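Local coordinates for protein EDTA monooxygenase (EDTA-degrading bacterium BNC1, PDB 5DQP) that probably oxidises the chelator EDTA with molecular oxygen and reduced FMN, working with a partner flavin reductase in bacterial EDTA breakdown, at residues P130-A133 against A134-A138; A366-L369 against I370-Q374; I402-R406 against G407-R411. One frame throughout, in Å; residues are numbered along the deposited sequence.

Interaction 1 of 3, residues P130-A133 against A134-A138; sequences PAVA and ANYGA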
loop_
_atom_site.group_PDB
_atom_site.type_symbol
_atom_site.label_atom_id
_atom_site.label_comp_id
_atom_site.label_asym_id
_atom_site.label_seq_id
_atom_site.Cartn_x
_atom_site.Cartn_y
_atom_site.Cartn_z
ATOM N N PRO A 130 12.292 -13.759 -13.790
ATOM C CA PRO A 130 11.236 -14.729 -14.148
ATOM C C PRO A 130 10.490 -15.322 -12.957
ATOM O O PRO A 130 9.379 -15.832 -13.151
ATOM C CB PRO A 130 11.997 -15.817 -14.923
ATOM C CG PRO A 130 13.434 -15.659 -14.472
ATOM C CD PRO A 130 13.638 -14.217 -14.195
ATOM N N ALA A 131 11.073 -15.305 -11.753
ATOM C CA ALA A 131 10.332 -15.688 -10.551
ATOM C C ALA A 131 9.149 -14.750 -10.304
ATOM O O ALA A 131 8.053 -15.191 -9.924
ATOM C CB ALA A 131 11.274 -15.696 -9.342
ATOM N N VAL A 132 9.350 -13.451 -10.528
ATOM C CA VAL A 132 8.250 -12.502 -10.428
ATOM C C VAL A 132 7.182 -12.822 -11.465
ATOM O O VAL A 132 5.993 -12.935 -11.142
ATOM C CB VAL A 132 8.769 -11.066 -10.582
ATOM C CG1 VAL A 132 7.568 -10.066 -10.714
ATOM C CG2 VAL A 132 9.676 -10.721 -9.431
ATOM N N ALA A 133 7.589 -12.972 -12.731
ATOM C CA ALA A 133 6.611 -13.200 -13.796
ATOM C C ALA A 133 5.776 -14.453 -13.544
ATOM O O ALA A 133 4.590 -14.482 -13.893
ATOM C CB ALA A 133 7.317 -13.276 -15.151
ATOM N N ALA A 134 6.345 -15.469 -12.875
ATOM C CA ALA A 134 5.603 -16.701 -12.592
ATOM C C ALA A 134 4.537 -16.518 -11.514
ATOM O O ALA A 134 3.590 -17.316 -11.440
ATOM C CB ALA A 134 6.567 -17.811 -12.169
ATOM N N ASN A 135 4.684 -15.513 -10.659
ATOM C CA ASN A 135 3.655 -15.191 -9.675
ATOM C C ASN A 135 2.463 -14.497 -10.307
ATOM O O ASN A 135 1.414 -14.392 -9.665
ATOM C CB ASN A 135 4.264 -14.336 -8.553
ATOM C CG ASN A 135 5.236 -15.125 -7.722
ATOM O OD1 ASN A 135 5.090 -16.337 -7.625
ATOM N ND2 ASN A 135 6.216 -14.464 -7.105
ATOM N N TYR A 136 2.591 -14.066 -11.565
ATOM C CA TYR A 136 1.497 -13.485 -12.334
ATOM C C TYR A 136 1.145 -14.315 -13.554
ATOM O O TYR A 136 0.510 -13.805 -14.476
ATOM C CB TYR A 136 1.839 -12.049 -12.739
ATOM C CG TYR A 136 1.993 -11.196 -11.501
ATOM C CD1 TYR A 136 0.893 -10.592 -10.934
ATOM C CD2 TYR A 136 3.224 -11.063 -10.867
ATOM C CE1 TYR A 136 1.001 -9.846 -9.794
ATOM C CE2 TYR A 136 3.350 -10.319 -9.695
ATOM C CZ TYR A 136 2.230 -9.706 -9.173
ATOM O OH TYR A 136 2.292 -8.950 -8.035
ATOM N N GLY A 137 1.563 -15.577 -13.587
ATOM C CA GLY A 137 1.172 -16.447 -14.674
ATOM C C GLY A 137 1.756 -16.086 -16.014
ATOM O O GLY A 137 1.135 -16.371 -17.042
ATOM N N ALA A 138 2.949 -15.481 -16.045
ATOM C CA ALA A 138 3.507 -15.013 -17.307
ATOM C C ALA A 138 4.988 -15.359 -17.402
ATOM O O ALA A 138 5.602 -15.917 -16.485
ATOM C CB ALA A 138 3.294 -13.504 -17.483
HETATM O O HOH W 1 8.501 -16.960 -15.487
HETATM O O HOH W 2 7.667 -17.309 -8.538
#
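P130 and A134 close the first turn of the short helix 130-135, which follows strand 120-125 of the TIM-barrel-like fold. The evidence is the bond from A134 N to P130 O, 3.1 Å long, and a water lies 2.7 Å from the same P130 O while also donating to A138 O, so it bridges the start of the helix to the loop that follows. Next, A131 O takes a weak bond from N135 N, and a water lies 2.6 Å from A131 O. N135 ND2 comes to 3.4 Å from A131 O at too poor an angle for a bond, and bonds P59 O instead. At V132 the helix tightens: N135 N reaches V132 O at 2.9 Å, three residues on rather than four, from above the carbonyl plane. V132 O also lies at the edge of the Y136 ring, near its plane, 3.4 Å from Y136 CD2. Y136 CG sits beside the backbone N (chi1 -63°), which turns the ring back toward V132; the ring meets F99 nearly parallel, and OH bonds T104 OG1 of the second subunit, placing the turn at the dimer interface. Past A133 the helix is weakly bonded and gives way to a turn through G137, at positive phi (68°). A133 O is held twice, by Y136 N at 3.1 Å and by A138 N at 2.9 Å, from opposite faces of the carbonyl plane.

Interaction 2 of 3, residues A366-L369 against I370-Q374; sequences ADRL and IDWWQ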
loop_
_atom_site.group_PDB
_atom_site.type_symbol
_atom_site.label_atom_id
_atom_site.label_comp_id
_atom_site.label_asym_id
_atom_site.label_seq_id
_atom_site.Cartn_x
_atom_site.Cartn_y
_atom_site.Cartn_z
ATOM N N ALA A 366 31.993 12.508 3.777
ATOM C CA ALA A 366 31.466 13.830 3.452
ATOM C C ALA A 366 32.301 14.491 2.373
ATOM O O ALA A 366 31.758 15.095 1.442
ATOM C CB ALA A 366 31.399 14.732 4.706
ATOM N N ASP A 367 33.634 14.396 2.493
ATOM C CA ASP A 367 34.523 14.949 1.474
ATOM C C ASP A 367 34.264 14.326 0.116
ATOM O O ASP A 367 34.239 15.032 -0.891
ATOM C CB ASP A 367 35.999 14.751 1.864
ATOM C CG ASP A 367 36.374 15.512 3.128
ATOM O OD1 ASP A 367 35.490 16.235 3.658
ATOM O OD2 ASP A 367 37.537 15.376 3.586
ATOM N N ARG A 368 34.074 13.007 0.061
ATOM C CA ARG A 368 33.754 12.383 -1.222
ATOM C C ARG A 368 32.387 12.835 -1.741
ATOM O O ARG A 368 32.244 13.173 -2.923
ATOM C CB ARG A 368 33.814 10.859 -1.105
ATOM C CG ARG A 368 33.719 10.180 -2.477
ATOM C CD ARG A 368 33.577 8.685 -2.385
ATOM N NE ARG A 368 34.693 8.029 -1.708
ATOM C CZ ARG A 368 35.730 7.480 -2.339
ATOM N NH1 ARG A 368 36.699 6.881 -1.644
ATOM N NH2 ARG A 368 35.807 7.545 -3.666
ATOM N N LEU A 369 31.369 12.875 -0.878
ATOM C CA LEU A 369 30.061 13.348 -1.336
ATOM C C LEU A 369 30.153 14.760 -1.901
ATOM O O LEU A 369 29.624 15.041 -2.978
ATOM C CB LEU A 369 29.039 13.302 -0.204
ATOM C CG LEU A 369 28.820 11.875 0.335
ATOM C CD1 LEU A 369 27.648 11.807 1.326
ATOM C CD2 LEU A 369 28.614 10.877 -0.775
ATOM N N ILE A 370 30.797 15.669 -1.165
ATOM C CA ILE A 370 30.881 17.062 -1.595
ATOM C C ILE A 370 31.697 17.162 -2.870
ATOM O O ILE A 370 31.416 17.994 -3.744
ATOM C CB ILE A 370 31.497 17.937 -0.492
ATOM C CG1 ILE A 370 30.592 17.995 0.748
ATOM C CG2 ILE A 370 31.811 19.340 -1.042
ATOM C CD1 ILE A 370 31.188 18.814 1.930
ATOM N N ASP A 371 32.727 16.328 -2.993
ATOM C CA ASP A 371 33.538 16.341 -4.200
ATOM C C ASP A 371 32.694 16.008 -5.422
ATOM O O ASP A 371 32.723 16.727 -6.431
ATOM C CB ASP A 371 34.701 15.352 -4.070
ATOM C CG ASP A 371 35.673 15.459 -5.254
ATOM O OD1 ASP A 371 35.954 16.606 -5.668
ATOM O OD2 ASP A 371 36.124 14.427 -5.797
ATOM N N TRP A 372 31.914 14.924 -5.345
ATOM C CA TRP A 372 31.059 14.564 -6.475
ATOM C C TRP A 372 30.013 15.633 -6.731
ATOM O O TRP A 372 29.795 16.052 -7.879
ATOM C CB TRP A 372 30.371 13.226 -6.229
ATOM C CG TRP A 372 31.198 12.029 -6.611
ATOM C CD1 TRP A 372 32.434 11.704 -6.140
ATOM C CD2 TRP A 372 30.815 10.975 -7.503
ATOM N NE1 TRP A 372 32.849 10.507 -6.681
ATOM C CE2 TRP A 372 31.876 10.042 -7.525
ATOM C CE3 TRP A 372 29.688 10.734 -8.290
ATOM C CZ2 TRP A 372 31.836 8.883 -8.297
ATOM C CZ3 TRP A 372 29.644 9.586 -9.061
ATOM C CH2 TRP A 372 30.715 8.668 -9.059
ATOM N N TRP A 373 29.345 16.077 -5.658
ATOM C CA TRP A 373 28.193 16.961 -5.797
ATOM C C TRP A 373 28.570 18.276 -6.462
ATOM O O TRP A 373 27.860 18.752 -7.360
ATOM C CB TRP A 373 27.558 17.219 -4.425
ATOM C CG TRP A 373 26.563 18.364 -4.434
ATOM C CD1 TRP A 373 25.272 18.339 -4.889
ATOM C CD2 TRP A 373 26.785 19.684 -3.949
ATOM N NE1 TRP A 373 24.685 19.566 -4.728
ATOM C CE2 TRP A 373 25.593 20.411 -4.150
ATOM C CE3 TRP A 373 27.885 20.330 -3.364
ATOM C CZ2 TRP A 373 25.472 21.749 -3.805
ATOM C CZ3 TRP A 373 27.762 21.653 -3.024
ATOM C CH2 TRP A 373 26.558 22.345 -3.221
ATOM N N GLN A 374 29.694 18.870 -6.046
ATOM C CA GLN A 374 30.076 20.182 -6.558
ATOM C C GLN A 374 30.616 20.121 -7.980
ATOM O O GLN A 374 30.468 21.081 -8.740
ATOM C CB GLN A 374 31.120 20.822 -5.645
ATOM C CG GLN A 374 31.102 22.324 -5.717
ATOM C CD GLN A 374 31.982 22.918 -4.670
ATOM O OE1 GLN A 374 33.192 22.702 -4.680
ATOM N NE2 GLN A 374 31.389 23.662 -3.740
HETATM O O HOH W 3 35.588 9.453 -5.946
#
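Helix 362-374 links strands 358-360 and 380-383, which both run parallel to strand 262-271 in the barrel sheet, and in this helix R368 and W372, one turn apart, form the main side-chain contact. The two lie alongside and point the same way. R368 CG sits anti to the backbone N (chi1 -170°), which sends the chain along the W372 side of the helix, where CG comes to 4.2 Å from W372 CD1. The chain then bends at chi3, and the guanidinium and indole planes end up 54° apart, so the groups are not stacked. Instead a water links them: it lies in the indole plane at the ring edge, accepts from W372 NE1 at 3.0 Å, and takes a weak bond from R368 NH2. The main charge partner of R368 is E344, whose OE2 forms a salt bridge with the same NH2.

The backbone supplies the frame. W372 N bonds R368 O at 3.0 Å and 170°, nearly along the C=O axis; I370 N bonds A366 O at 2.8 Å, equally straight. W373 N to L369 O and D371 N to D367 O complete four consecutive i to i+4 bonds, the pattern of a regular alpha-helix. I370 CG1, lying beside its own backbone N, rests 3.2 Å from A366 O, the oxygen that I370 N also uses.

On the inner side L369 packs on F267 of strand 262-271 and on F395 of helix 390-405, and W372 lies on P265 of that same strand. R354 of helix 348-354 touches both R368 and W372.

Interaction 3 of 3, residues I402-R406 against G407-R411; sequences ILQSR and GVFPR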
loop_
_atom_site.group_PDB
_atom_site.type_symbol
_atom_site.label_atom_id
_atom_site.label_comp_id
_atom_site.label_asym_id
_atom_site.label_seq_id
_atom_site.Cartn_x
_atom_site.Cartn_y
_atom_site.Cartn_z
ATOM N N ILE A 402 28.328 17.202 9.328
ATOM C CA ILE A 402 29.424 17.737 8.535
ATOM C C ILE A 402 28.871 18.417 7.297
ATOM O O ILE A 402 29.197 19.574 7.005
ATOM C CB ILE A 402 30.436 16.624 8.180
ATOM C CG1 ILE A 402 30.963 15.940 9.456
ATOM C CG2 ILE A 402 31.577 17.200 7.339
ATOM C CD1 ILE A 402 32.085 14.885 9.207
ATOM N N LEU A 403 27.990 17.718 6.571
ATOM C CA LEU A 403 27.406 18.296 5.374
ATOM C C LEU A 403 26.659 19.568 5.695
ATOM O O LEU A 403 26.651 20.500 4.884
ATOM C CB LEU A 403 26.470 17.299 4.680
ATOM C CG LEU A 403 27.103 15.987 4.158
ATOM C CD1 LEU A 403 26.041 15.070 3.584
ATOM C CD2 LEU A 403 28.214 16.247 3.123
ATOM N N GLN A 404 25.985 19.617 6.850
ATOM C CA GLN A 404 25.267 20.839 7.204
ATOM C C GLN A 404 26.242 21.969 7.559
ATOM O O GLN A 404 26.051 23.107 7.124
ATOM C CB GLN A 404 24.282 20.574 8.345
ATOM C CG GLN A 404 23.031 19.801 7.922
ATOM C CD GLN A 404 22.401 19.059 9.083
ATOM O OE1 GLN A 404 23.032 18.893 10.127
ATOM N NE2 GLN A 404 21.161 18.572 8.902
ATOM N N SER A 405 27.302 21.680 8.315
ATOM C CA SER A 405 28.321 22.718 8.562
ATOM C C SER A 405 28.919 23.214 7.263
ATOM O O SER A 405 29.179 24.413 7.093
ATOM C CB SER A 405 29.455 22.182 9.436
ATOM O OG SER A 405 28.948 21.622 10.625
ATOM N N ARG A 406 29.198 22.287 6.351
ATOM C CA ARG A 406 29.765 22.658 5.072
ATOM C C ARG A 406 28.847 23.565 4.261
ATOM O O ARG A 406 29.298 24.133 3.264
ATOM C CB ARG A 406 30.101 21.382 4.302
ATOM C CG ARG A 406 31.151 20.529 5.022
ATOM C CD ARG A 406 32.537 21.024 4.710
ATOM N NE ARG A 406 33.465 20.825 5.810
ATOM C CZ ARG A 406 34.508 20.013 5.766
ATOM N NH1 ARG A 406 34.768 19.315 4.650
ATOM N NH2 ARG A 406 35.291 19.919 6.841
ATOM N N GLY A 407 27.585 23.727 4.655
ATOM C CA GLY A 407 26.694 24.591 3.900
ATOM C C GLY A 407 26.040 23.956 2.689
ATOM O O GLY A 407 25.449 24.670 1.877
ATOM N N VAL A 408 26.100 22.634 2.548
ATOM C CA VAL A 408 25.610 21.963 1.348
ATOM C C VAL A 408 24.367 21.129 1.609
ATOM O O VAL A 408 23.854 20.502 0.666
ATOM C CB VAL A 408 26.704 21.088 0.708
ATOM C CG1 VAL A 408 27.954 21.901 0.526
ATOM C CG2 VAL A 408 26.967 19.825 1.561
ATOM N N PHE A 409 23.876 21.083 2.856
ATOM C CA PHE A 409 22.730 20.267 3.236
ATOM C C PHE A 409 21.886 20.957 4.303
ATOM O O PHE A 409 22.435 21.466 5.282
ATOM C CB PHE A 409 23.166 18.886 3.756
ATOM C CG PHE A 409 22.051 17.916 3.750
ATOM C CD1 PHE A 409 21.545 17.465 2.527
ATOM C CD2 PHE A 409 21.422 17.532 4.936
ATOM C CE1 PHE A 409 20.445 16.609 2.471
ATOM C CE2 PHE A 409 20.304 16.661 4.888
ATOM C CZ PHE A 409 19.826 16.211 3.662
ATOM N N PRO A 410 20.562 20.939 4.184
ATOM C CA PRO A 410 19.733 21.755 5.083
ATOM C C PRO A 410 19.661 21.215 6.505
ATOM O O PRO A 410 19.782 20.009 6.758
ATOM C CB PRO A 410 18.348 21.716 4.421
ATOM C CG PRO A 410 18.333 20.403 3.708
ATOM C CD PRO A 410 19.751 20.136 3.258
ATOM N N ARG A 411 19.407 22.134 7.438
ATOM C CA ARG A 411 19.115 21.785 8.825
ATOM C C ARG A 411 17.628 21.686 9.124
ATOM O O ARG A 411 17.265 21.241 10.219
ATOM C CB ARG A 411 19.726 22.809 9.782
ATOM C CG ARG A 411 21.236 22.870 9.732
ATOM C CD ARG A 411 21.781 23.938 10.679
ATOM N NE ARG A 411 23.229 24.084 10.555
ATOM C CZ ARG A 411 24.123 23.340 11.206
ATOM N NH1 ARG A 411 23.726 22.379 12.041
ATOM N NH2 ARG A 411 25.425 23.555 11.021
HETATM O O HOH W 4 23.561 23.645 5.499
#
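The guanidinium of R411 has Q404 CB over one face, 4.0 Å above the centre of its plane, while S405 N meets it obliquely. The F409 ring is approached differently: Q404 CG stands at its edge, near the ring plane, 4.1 Å from CD2, and one ring face carries P410 CD toward its rim. Q404 therefore serves both flat groups with one aliphatic stem. Its CG lies beside the backbone N (chi1 -74°) and the chain beyond is extended, which carries the amide out along the returning loop. There NE2 donates to P410 O at 2.9 Å, the acceptor lying slightly out of the amide plane. The Q404 and R411 side chains cross obliquely, with the amide and guanidinium planes 34° apart.

These groups meet because helix 390-405 ends in a Schellman motif. G407 has phi 83°, where a side chain would be jammed against the preceding carbonyl, and two bonds run back into the last turn: V408 N to L403 O, 3.2 Å, and G407 N to Q404 O, 3.0 Å. The second donor arrives from well above the carbonyl plane, and a water bonded to Q404 O also donates to F409 O. Reversal of the chain brings F409 CB to 3.8 Å from L403 CB, and V408 CG2 to 4.0 Å from that same L403 CB, forming an apolar seam inside the turn.

The seam faces the barrel, since L403 and F409 both pack on L8 of strand 7-11. V408 makes backbone hydrogen bonds with M6 just before that strand, and R411 O, farther along the loop, accepts from R49 NE after helix 35-47.

In the fold
Along the chain the three contacts come in series, 130-138, then 366-374, then 402-411. Interactions 2 and 3 are neighbours, with centres about 12 Å apart, on the adjacent helices 362-374 and 390-405 that flank the parallel barrel sheet. They touch directly: A366 CB meets I402 CG2, I370 CD1 meets R406 CG, W373 CZ3 meets V408 CG1, and D367 and R406 form a long, weak ion pair. Together they join the late helices of the barrel. Interaction 1 lies on the opposite side of the chain's centre, about 41 Å and 45 Å from the others, centre to centre, and belongs to the side of the predicted FMN-binding residues and the dimer interface.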